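Long-range contacts in HI1317 (Haemophilus influenzae, PDB 1JOV), which probably interconverts the alpha and beta anomers of D-glucose 6-phosphate: residues A[7-12]-A[22-27]; A[16-21]-A[61-66]; A[34-39]-A[67-72]. All coordinates share one frame; numbering follows the deposited sequence.

Contact 1 of 3, residues A[7-12]-A[22-27]; sequences KTLTPE and PVLHLK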
loop_
_atom_site.group_PDB
_atom_site.type_symbol
_atom_site.label_atom_id
_atom_site.label_comp_id
_atom_site.label_asym_id
_atom_site.label_seq_id
_atom_site.Cartn_x
_atom_site.Cartn_y
_atom_site.Cartn_z
ATOM N N LYS A 7 -14.573 -18.689 5.902
ATOM C CA LYS A 7 -13.765 -19.896 5.911
ATOM C C LYS A 7 -12.590 -19.763 6.821
ATOM O O LYS A 7 -12.064 -18.684 7.022
ATOM C CB LYS A 7 -13.246 -20.209 4.462
ATOM C CG LYS A 7 -12.788 -21.619 4.257
ATOM C CD LYS A 7 -14.134 -22.476 4.250
ATOM C CE LYS A 7 -14.131 -23.386 3.061
ATOM N NZ LYS A 7 -15.491 -23.899 2.780
ATOM N N THR A 8 -12.421 -20.868 7.583
ATOM C CA THR A 8 -11.376 -21.074 8.567
ATOM C C THR A 8 -10.327 -21.843 7.774
ATOM O O THR A 8 -10.453 -23.056 7.639
ATOM C CB THR A 8 -11.767 -21.899 9.803
ATOM O OG1 THR A 8 -12.858 -21.264 10.474
ATOM C CG2 THR A 8 -10.582 -22.019 10.757
ATOM N N LEU A 9 -9.304 -21.173 7.274
ATOM C CA LEU A 9 -8.266 -21.887 6.545
ATOM C C LEU A 9 -7.351 -22.628 7.532
ATOM O O LEU A 9 -7.096 -23.851 7.362
ATOM C CB LEU A 9 -7.453 -20.986 5.581
ATOM C CG LEU A 9 -8.198 -20.306 4.445
ATOM C CD1 LEU A 9 -9.087 -19.161 4.996
ATOM C CD2 LEU A 9 -7.144 -19.757 3.495
ATOM N N THR A 10 -6.848 -21.897 8.534
ATOM C CA THR A 10 -6.114 -22.510 9.675
ATOM C C THR A 10 -6.579 -21.779 10.917
ATOM O O THR A 10 -7.329 -20.807 10.796
ATOM C CB THR A 10 -4.572 -22.378 9.585
ATOM O OG1 THR A 10 -4.188 -21.057 10.014
ATOM C CG2 THR A 10 -4.094 -22.620 8.150
ATOM N N PRO A 11 -6.158 -22.200 12.112
ATOM C CA PRO A 11 -6.531 -21.477 13.339
ATOM C C PRO A 11 -6.058 -20.042 13.314
ATOM O O PRO A 11 -6.712 -19.232 13.987
ATOM C CB PRO A 11 -5.806 -22.259 14.470
ATOM C CG PRO A 11 -5.661 -23.648 13.899
ATOM C CD PRO A 11 -5.361 -23.415 12.404
ATOM N N GLU A 12 -5.005 -19.745 12.543
ATOM C CA GLU A 12 -4.449 -18.410 12.515
ATOM C C GLU A 12 -4.908 -17.594 11.289
ATOM O O GLU A 12 -4.640 -16.393 11.241
ATOM C CB GLU A 12 -2.930 -18.538 12.578
ATOM C CG GLU A 12 -2.541 -19.157 13.959
ATOM C CD GLU A 12 -1.126 -19.600 14.051
ATOM O OE1 GLU A 12 -0.681 -20.238 13.080
ATOM O OE2 GLU A 12 -0.478 -19.311 15.089
ATOM N N PRO A 22 -14.443 -10.060 0.454
ATOM C CA PRO A 22 -13.804 -11.072 1.326
ATOM C C PRO A 22 -12.420 -10.585 1.747
ATOM O O PRO A 22 -11.696 -10.030 0.867
ATOM C CB PRO A 22 -13.746 -12.307 0.438
ATOM C CG PRO A 22 -14.078 -11.822 -0.916
ATOM C CD PRO A 22 -14.410 -10.430 -0.963
ATOM N N VAL A 23 -12.103 -10.741 3.003
ATOM C CA VAL A 23 -10.874 -10.275 3.605
ATOM C C VAL A 23 -10.238 -11.372 4.432
ATOM O O VAL A 23 -10.850 -11.952 5.333
ATOM C CB VAL A 23 -11.123 -9.007 4.488
ATOM C CG1 VAL A 23 -9.823 -8.538 5.156
ATOM C CG2 VAL A 23 -11.741 -7.911 3.646
ATOM N N LEU A 24 -8.963 -11.672 4.190
ATOM C CA LEU A 24 -8.309 -12.589 5.054
ATOM C C LEU A 24 -7.895 -11.911 6.317
ATOM O O LEU A 24 -7.310 -10.794 6.275
ATOM C CB LEU A 24 -7.030 -13.124 4.400
ATOM C CG LEU A 24 -7.203 -14.073 3.325
ATOM C CD1 LEU A 24 -5.881 -14.278 2.548
ATOM C CD2 LEU A 24 -7.612 -15.392 3.964
ATOM N N HIS A 25 -8.109 -12.599 7.446
ATOM C CA HIS A 25 -7.611 -12.149 8.731
ATOM C C HIS A 25 -6.501 -13.097 9.243
ATOM O O HIS A 25 -6.724 -14.288 9.416
ATOM C CB HIS A 25 -8.710 -12.180 9.800
ATOM C CG HIS A 25 -9.861 -11.190 9.596
ATOM N ND1 HIS A 25 -10.580 -10.662 10.639
ATOM C CD2 HIS A 25 -10.365 -10.667 8.456
ATOM C CE1 HIS A 25 -11.502 -9.834 10.177
ATOM N NE2 HIS A 25 -11.393 -9.824 8.847
ATOM N N LEU A 26 -5.307 -12.573 9.495
ATOM C CA LEU A 26 -4.206 -13.323 10.051
ATOM C C LEU A 26 -3.961 -12.881 11.522
ATOM O O LEU A 26 -3.884 -11.661 11.817
ATOM C CB LEU A 26 -3.007 -12.886 9.266
ATOM C CG LEU A 26 -1.767 -13.587 9.791
ATOM C CD1 LEU A 26 -1.802 -15.103 9.606
ATOM C CD2 LEU A 26 -0.486 -12.962 9.137
ATOM N N LYS A 27 -3.900 -13.846 12.452
ATOM C CA LYS A 27 -3.520 -13.572 13.847
ATOM C C LYS A 27 -2.480 -14.589 14.265
ATOM O O LYS A 27 -2.787 -15.789 14.361
ATOM C CB LYS A 27 -4.712 -13.665 14.783
ATOM C CG LYS A 27 -5.607 -12.490 14.602
ATOM C CD LYS A 27 -6.778 -12.509 15.634
ATOM C CE LYS A 27 -7.751 -11.343 15.405
ATOM N NZ LYS A 27 -8.044 -11.104 13.943
#
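The flat group that joins Glu12 to Lys27 is the Glu12 peptide carbonyl. Lys27 N approaches its oxygen in the carbonyl plane and donates a nearly straight hydrogen bond, with Lys27 N 2.9 Å from Glu12 O. Glu12 lies just before strand 13-18. The bond carries the antiparallel ladder of strands 13-18 and 21-28, in the five-stranded sheet, one step beyond the His25-His14 pair. Leu26 CA adds a CA-H...O contact to Glu12 O at 3.3 Å. One carbonyl oxygen is thus met by two neighbours in the chain of strand 21-28. The chain reaches Glu12 past a corner at Leu9. Leu9 and Thr10 form a classic beta bulge against strand 13-18. Thr10 OG1 then accepts from the backbone N of Glu12 at 3.0 Å, which makes an ST turn. Beyond the carbonyl, the Glu12 side chain starts against the next peptide: Glu12 CB is 3.3 Å from Lys27 O. Its carboxylate leads away from strand 21-28. The apolar part of the contact is small. Leu9 also touches Leu98 and Leu24 touches Phe112, both on the eight-stranded sheet. Their side chains cross at about a right angle, with Leu9 CD1 4.2 Å from Leu24 CD2.

Contact 2 of 3, residues A[16-21]-A[61-66]; sequences VQHNDI and EPFKNG
Phe63 lies against His18 and can be followed from CB to its tip. Phe63 CB meets the backbone first, 3.3 Å from His18 O, and also touches Asn19 CB. Phe63 CG is anti to the carbonyl carbon (chi1 -66°) and comes under His18 CB. This is a CH-pi contact: His18 CB is 4.1 Å from the ring centroid and over the face. The opposite face is met by Glu61 CG, offset toward the rim. At the ring edge, Phe63 CD1 is 4.2 Å from Ile21 CD1. The tip, Phe63 CZ, approaches the His18 ring obliquely; the two ring planes are 42° apart.

Two backbone carbonyls of 61-66, of Pro62 and Phe63, accept hydrogen bonds from the hairpin. In the conformer given, Asn19 ND2 donates to Pro62 O at 2.9 Å, from above the plane of that carbonyl. A second conformer is deposited, so this bond is less certain. Asn19 OD1 is taken by Met1 N and Lys2 N. Next along the chain, Asp20 N donates to Phe63 O at 3.2 Å, nearly along the C=O axis. Lys64 NZ forms a salt bridge with Asp20 OD2, but that oxygen is crowded in the model and its place is doubtful.

Two backbone bonds between His18 and Ile21 close the turn, and Asn19 has the positive phi (55°) expected at its second position. This is a two-residue beta hairpin with a type II' turn, joining strands 13-18 and 21-28, and the loop 61-66 docks on its tip.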
loop_
_atom_site.group_PDB
_atom_site.type_symbol
_atom_site.label_atom_id
_atom_site.label_comp_id
_atom_site.label_asym_id
_atom_site.label_seq_id
_atom_site.Cartn_x
_atom_site.Cartn_y
_atom_site.Cartn_z
ATOM N N VAL A 16 -13.042 -13.649 6.021
ATOM C CA VAL A 16 -14.194 -12.927 6.626
ATOM C C VAL A 16 -14.695 -11.915 5.641
ATOM O O VAL A 16 -13.935 -11.102 5.079
ATOM C CB VAL A 16 -13.758 -12.284 7.914
ATOM C CG1 VAL A 16 -14.859 -11.244 8.508
ATOM C CG2 VAL A 16 -13.111 -13.222 8.937
ATOM N N GLN A 17 -15.996 -11.913 5.404
ATOM C CA GLN A 17 -16.614 -11.003 4.450
ATOM C C GLN A 17 -16.921 -9.671 5.071
ATOM O O GLN A 17 -17.663 -9.642 6.053
ATOM C CB GLN A 17 -17.943 -11.623 4.014
ATOM C CG GLN A 17 -18.690 -10.665 3.152
ATOM C CD GLN A 17 -19.534 -11.336 2.066
ATOM O OE1 GLN A 17 -19.556 -12.565 1.938
ATOM N NE2 GLN A 17 -20.220 -10.517 1.266
ATOM N N HIS A 18 -16.358 -8.567 4.592
ATOM C CA HIS A 18 -16.650 -7.232 5.114
ATOM C C HIS A 18 -17.559 -6.569 4.115
ATOM O O HIS A 18 -17.203 -6.165 2.989
ATOM C CB HIS A 18 -15.403 -6.400 5.321
ATOM C CG HIS A 18 -14.516 -6.930 6.371
ATOM N ND1 HIS A 18 -14.108 -6.118 7.415
ATOM C CD2 HIS A 18 -13.910 -8.120 6.543
ATOM C CE1 HIS A 18 -13.248 -6.796 8.168
ATOM N NE2 HIS A 18 -13.142 -8.021 7.684
ATOM N N ASN A 19 -18.833 -6.426 4.499
ATOM C CA ASN A 19 -19.832 -5.927 3.554
ATOM C C ASN A 19 -19.801 -6.811 2.304
ATOM O O ASN A 19 -20.075 -8.038 2.365
ATOM C CB ASN A 19 -19.723 -4.443 3.230
ATOM C CG ASN A 19 -20.104 -3.572 4.405
ATOM O OD1 ASN A 19 -20.766 -4.052 5.337
ATOM N ND2 ASN A 19 -19.635 -2.309 4.419
ATOM N N ASP A 20 -19.424 -6.240 1.194
ATOM C CA ASP A 20 -19.343 -6.969 -0.101
ATOM C C ASP A 20 -18.047 -7.754 -0.364
ATOM O O ASP A 20 -18.016 -8.630 -1.227
ATOM C CB ASP A 20 -19.432 -5.955 -1.246
ATOM C CG ASP A 20 -20.843 -5.456 -1.477
ATOM O OD1 ASP A 20 -21.781 -6.022 -0.883
ATOM O OD2 ASP A 20 -21.011 -4.504 -2.255
ATOM N N ILE A 21 -16.954 -7.446 0.326
ATOM C CA ILE A 21 -15.640 -7.937 -0.020
ATOM C C ILE A 21 -14.997 -8.948 0.962
ATOM O O ILE A 21 -14.998 -8.721 2.173
ATOM C CB ILE A 21 -14.729 -6.706 -0.076
ATOM C CG1 ILE A 21 -14.998 -5.802 -1.289
ATOM C CG2 ILE A 21 -13.264 -7.152 -0.053
ATOM C CD1 ILE A 21 -14.408 -4.422 -1.157
ATOM N N GLU A 61 -14.642 3.718 5.067
ATOM C CA GLU A 61 -14.496 2.798 3.950
ATOM C C GLU A 61 -15.759 1.915 3.745
ATOM O O GLU A 61 -16.175 1.193 4.636
ATOM C CB GLU A 61 -13.267 1.888 4.129
ATOM C CG GLU A 61 -13.113 0.766 3.103
ATOM C CD GLU A 61 -13.109 1.217 1.633
ATOM O OE1 GLU A 61 -12.436 2.213 1.298
ATOM O OE2 GLU A 61 -13.786 0.552 0.831
ATOM N N PRO A 62 -16.338 2.025 2.527
ATOM C CA PRO A 62 -17.554 1.245 2.196
ATOM C C PRO A 62 -17.484 -0.273 2.001
ATOM O O PRO A 62 -18.467 -1.062 2.080
ATOM C CB PRO A 62 -18.119 1.941 0.906
ATOM C CG PRO A 62 -17.069 3.019 0.422
ATOM C CD PRO A 62 -15.997 3.032 1.495
ATOM N N PHE A 63 -16.270 -0.741 1.743
ATOM C CA PHE A 63 -16.158 -2.084 1.297
ATOM C C PHE A 63 -17.139 -2.636 0.269
ATOM O O PHE A 63 -17.705 -3.715 0.399
ATOM C CB PHE A 63 -16.063 -3.098 2.431
ATOM C CG PHE A 63 -14.841 -3.011 3.249
ATOM C CD1 PHE A 63 -13.650 -3.605 2.853
ATOM C CD2 PHE A 63 -14.858 -2.277 4.420
ATOM C CE1 PHE A 63 -12.528 -3.513 3.640
ATOM C CE2 PHE A 63 -13.734 -2.179 5.260
ATOM C CZ PHE A 63 -12.559 -2.814 4.865
ATOM N N LYS A 64 -17.241 -1.928 -0.822
ATOM C CA LYS A 64 -18.086 -2.285 -1.923
ATOM C C LYS A 64 -17.369 -2.915 -3.098
ATOM O O LYS A 64 -16.397 -2.318 -3.631
ATOM C CB LYS A 64 -18.789 -1.009 -2.394
ATOM C CG LYS A 64 -19.574 -1.155 -3.693
ATOM C CD LYS A 64 -20.776 -2.127 -3.579
ATOM C CE LYS A 64 -21.418 -2.431 -4.972
ATOM N NZ LYS A 64 -22.416 -3.542 -4.885
ATOM N N ASN A 65 -17.887 -4.048 -3.552
ATOM C CA ASN A 65 -17.247 -4.761 -4.624
ATOM C C ASN A 65 -17.068 -3.866 -5.837
ATOM O O ASN A 65 -17.974 -3.159 -6.250
ATOM C CB ASN A 65 -17.883 -6.108 -4.969
ATOM C CG ASN A 65 -19.325 -5.979 -5.400
ATOM O OD1 ASN A 65 -20.230 -5.919 -4.569
ATOM N ND2 ASN A 65 -19.550 -5.946 -6.704
ATOM N N GLY A 66 -15.860 -3.863 -6.395
ATOM C CA GLY A 66 -15.602 -3.021 -7.538
ATOM C C GLY A 66 -15.212 -1.562 -7.370
ATOM O O GLY A 66 -14.941 -0.869 -8.381
#

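Contact 3 of 3, residues A[34-39]-A[67-72]; sequences KISLQG and NAIRGG. With SO4 (sulfate ion), chain B.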
loop_
_atom_site.group_PDB
_atom_site.type_symbol
_atom_site.label_atom_id
_atom_site.label_comp_id
_atom_site.label_asym_id
_atom_site.label_seq_id
_atom_site.Cartn_x
_atom_site.Cartn_y
_atom_site.Cartn_z
ATOM N N LYS A 34 -4.767 -7.929 7.719
ATOM C CA LYS A 34 -5.976 -8.151 7.002
ATOM C C LYS A 34 -5.670 -7.825 5.564
ATOM O O LYS A 34 -5.018 -6.798 5.231
ATOM C CB LYS A 34 -7.081 -7.234 7.528
ATOM C CG LYS A 34 -7.549 -7.563 8.978
ATOM C CD LYS A 34 -8.759 -6.639 9.358
ATOM C CE LYS A 34 -9.342 -6.956 10.775
ATOM N NZ LYS A 34 -8.411 -6.403 11.807
ATOM N N ILE A 35 -6.122 -8.705 4.712
ATOM C CA ILE A 35 -5.849 -8.539 3.267
ATOM C C ILE A 35 -7.148 -8.684 2.480
ATOM O O ILE A 35 -7.782 -9.750 2.476
ATOM C CB ILE A 35 -4.877 -9.612 2.709
ATOM C CG1 ILE A 35 -3.578 -9.608 3.564
ATOM C CG2 ILE A 35 -4.582 -9.310 1.171
ATOM C CD1 ILE A 35 -3.484 -10.536 4.846
ATOM N N SER A 36 -7.569 -7.650 1.788
ATOM C CA SER A 36 -8.767 -7.770 1.001
ATOM C C SER A 36 -8.426 -8.614 -0.263
ATOM O O SER A 36 -7.453 -8.342 -1.004
ATOM C CB SER A 36 -9.165 -6.375 0.506
ATOM O OG SER A 36 -9.950 -6.463 -0.663
ATOM N N LEU A 37 -9.259 -9.570 -0.619
ATOM C CA LEU A 37 -8.990 -10.308 -1.887
ATOM C C LEU A 37 -9.260 -9.412 -3.132
ATOM O O LEU A 37 -8.712 -9.643 -4.213
ATOM C CB LEU A 37 -9.829 -11.582 -1.938
ATOM C CG LEU A 37 -9.542 -12.673 -0.903
ATOM C CD1 LEU A 37 -10.193 -13.988 -1.334
ATOM C CD2 LEU A 37 -8.040 -12.856 -0.701
ATOM N N GLN A 38 -10.070 -8.368 -2.919
ATOM C CA GLN A 38 -10.270 -7.421 -3.982
ATOM C C GLN A 38 -8.938 -6.623 -4.009
ATOM O O GLN A 38 -8.587 -5.961 -3.032
ATOM C CB GLN A 38 -11.423 -6.456 -3.802
ATOM C CG GLN A 38 -11.428 -5.361 -4.856
ATOM C CD GLN A 38 -12.577 -4.408 -4.681
ATOM O OE1 GLN A 38 -13.730 -4.797 -4.849
ATOM N NE2 GLN A 38 -12.509 -3.130 -4.348
ATOM N N GLY A 39 -8.246 -6.671 -5.107
ATOM C CA GLY A 39 -6.993 -5.901 -5.288
ATOM C C GLY A 39 -5.801 -6.518 -4.495
ATOM O O GLY A 39 -4.765 -5.812 -4.360
ATOM N N ASN A 67 -15.194 -1.081 -6.127
ATOM C CA ASN A 67 -14.866 0.251 -5.693
ATOM C C ASN A 67 -13.556 0.191 -4.845
ATOM O O ASN A 67 -13.532 -0.537 -3.867
ATOM C CB ASN A 67 -15.993 0.716 -4.768
ATOM C CG ASN A 67 -15.805 2.098 -4.273
ATOM O OD1 ASN A 67 -15.505 2.297 -3.088
ATOM N ND2 ASN A 67 -15.912 3.104 -5.175
ATOM N N ALA A 68 -12.580 0.904 -5.306
ATOM C CA ALA A 68 -11.233 0.834 -4.727
ATOM C C ALA A 68 -11.312 1.153 -3.284
ATOM O O ALA A 68 -12.023 2.093 -2.886
ATOM C CB ALA A 68 -10.260 1.756 -5.430
ATOM N N ILE A 69 -10.651 0.359 -2.448
ATOM C CA ILE A 69 -10.624 0.588 -1.032
ATOM C C ILE A 69 -9.636 1.685 -0.692
ATOM O O ILE A 69 -8.502 1.693 -1.171
ATOM C CB ILE A 69 -10.225 -0.741 -0.278
ATOM C CG1 ILE A 69 -11.321 -1.817 -0.476
ATOM C CG2 ILE A 69 -9.871 -0.572 1.225
ATOM C CD1 ILE A 69 -10.791 -3.277 -0.213
ATOM N N ARG A 70 -10.045 2.641 0.161
ATOM C CA ARG A 70 -9.287 3.803 0.528
ATOM C C ARG A 70 -8.436 3.515 1.734
ATOM O O ARG A 70 -8.840 3.608 2.927
ATOM C CB ARG A 70 -10.256 5.002 0.844
ATOM C CG ARG A 70 -9.531 6.219 1.228
ATOM C CD ARG A 70 -8.639 6.893 0.121
ATOM N NE ARG A 70 -9.427 7.483 -0.964
ATOM C CZ ARG A 70 -8.983 7.844 -2.144
ATOM N NH1 ARG A 70 -7.671 7.792 -2.394
ATOM N NH2 ARG A 70 -9.820 8.352 -3.083
ATOM N N GLY A 71 -7.182 3.135 1.494
ATOM C CA GLY A 71 -6.284 2.806 2.605
ATOM C C GLY A 71 -5.441 1.569 2.396
ATOM O O GLY A 71 -5.596 0.904 1.377
ATOM N N GLY A 72 -4.554 1.197 3.301
ATOM C CA GLY A 72 -3.789 -0.020 3.055
ATOM C C GLY A 72 -2.763 0.125 1.921
ATOM O O GLY A 72 -2.111 1.170 1.794
HETATM S S SO4 B . -8.461 7.541 -6.259
HETATM O O1 SO4 B . -8.004 6.548 -5.306
HETATM O O2 SO4 B . -7.287 7.983 -6.949
HETATM O O3 SO4 B . -9.139 8.680 -5.601
HETATM O O4 SO4 B . -9.460 6.957 -7.114
HETATM O O HOH W 1 -9.469 -2.079 -3.564
#
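Ser36 ends strand 31-36 and meets Ile69. With OG turned roughly anti to the backbone N (chi1 156°), Ser36 OG lies 3.3 Å from Ile69 CD1, and Ser36 CB is next to the same methyl. The hydroxyl also donates to Gln38 O at 2.8 Å, on a carbonyl lone pair, so this buried oxygen has its proton engaged within its own segment. Leu37 points away from 67-72 and packs on Phe112.

Gln38 then reaches across. Its chain is extended, with CG anti to the backbone N (chi1 171°). Gln38 NE2 donates to Asn67 O at 2.8 Å, but the bond is weak because it is well bent. A water also sits between the two segments. It accepts a hydrogen bond from Ile69 N at 2.9 Å and a weak one from Gln38 NE2. The other end of the amide, OE1, accepts from Gly66 N, so NE2 and OE1 both bond to the loop.

This is how the long loop between strands 41-47 and 75-76 is fastened at the end of strand 31-36, in the beta-sandwich of the galactose mutarotase-like fold. Ile69 also packs on Ile43 and Leu57.

On the same loop, Arg70 binds a sulfate ion at the edge of its guanidinium. Arg70 NH2 is 2.6 Å from sulfate O3 in a nearly straight bond. Tyr152 OH and Ser234 O also bind the guanidinium, and Arg92 NH1 holds the sulfate too. The ion is probably from the crystallisation liquor, yet two arginines would be consistent with a site for the substrate phosphate.

Overall arrangement
The three contacts lie on the same side of the chain's centre, around the five-stranded sheet. Contacts 1 and 2, and likewise 1 and 3, have centres about 16 Å apart. The first pair meets at the hairpin, where His25 NE2 and His18 NE2 are 2.8 Å apart, a probable hydrogen bond. The second uses neighbouring strands, with Leu24 N 2.8 Å from Ile35 O. Contacts 2 and 3 lie closer, about 9 Å between centres. Their second segments, 61-66 and 67-72, follow directly in one loop. Glu61 OE1 is 2.7 Å from Arg70 N. In contact 3 the Ala68 side chain is about 9 Å from that of His150, a predicted active-site residue. Contacts 1 and 2 lie away from it.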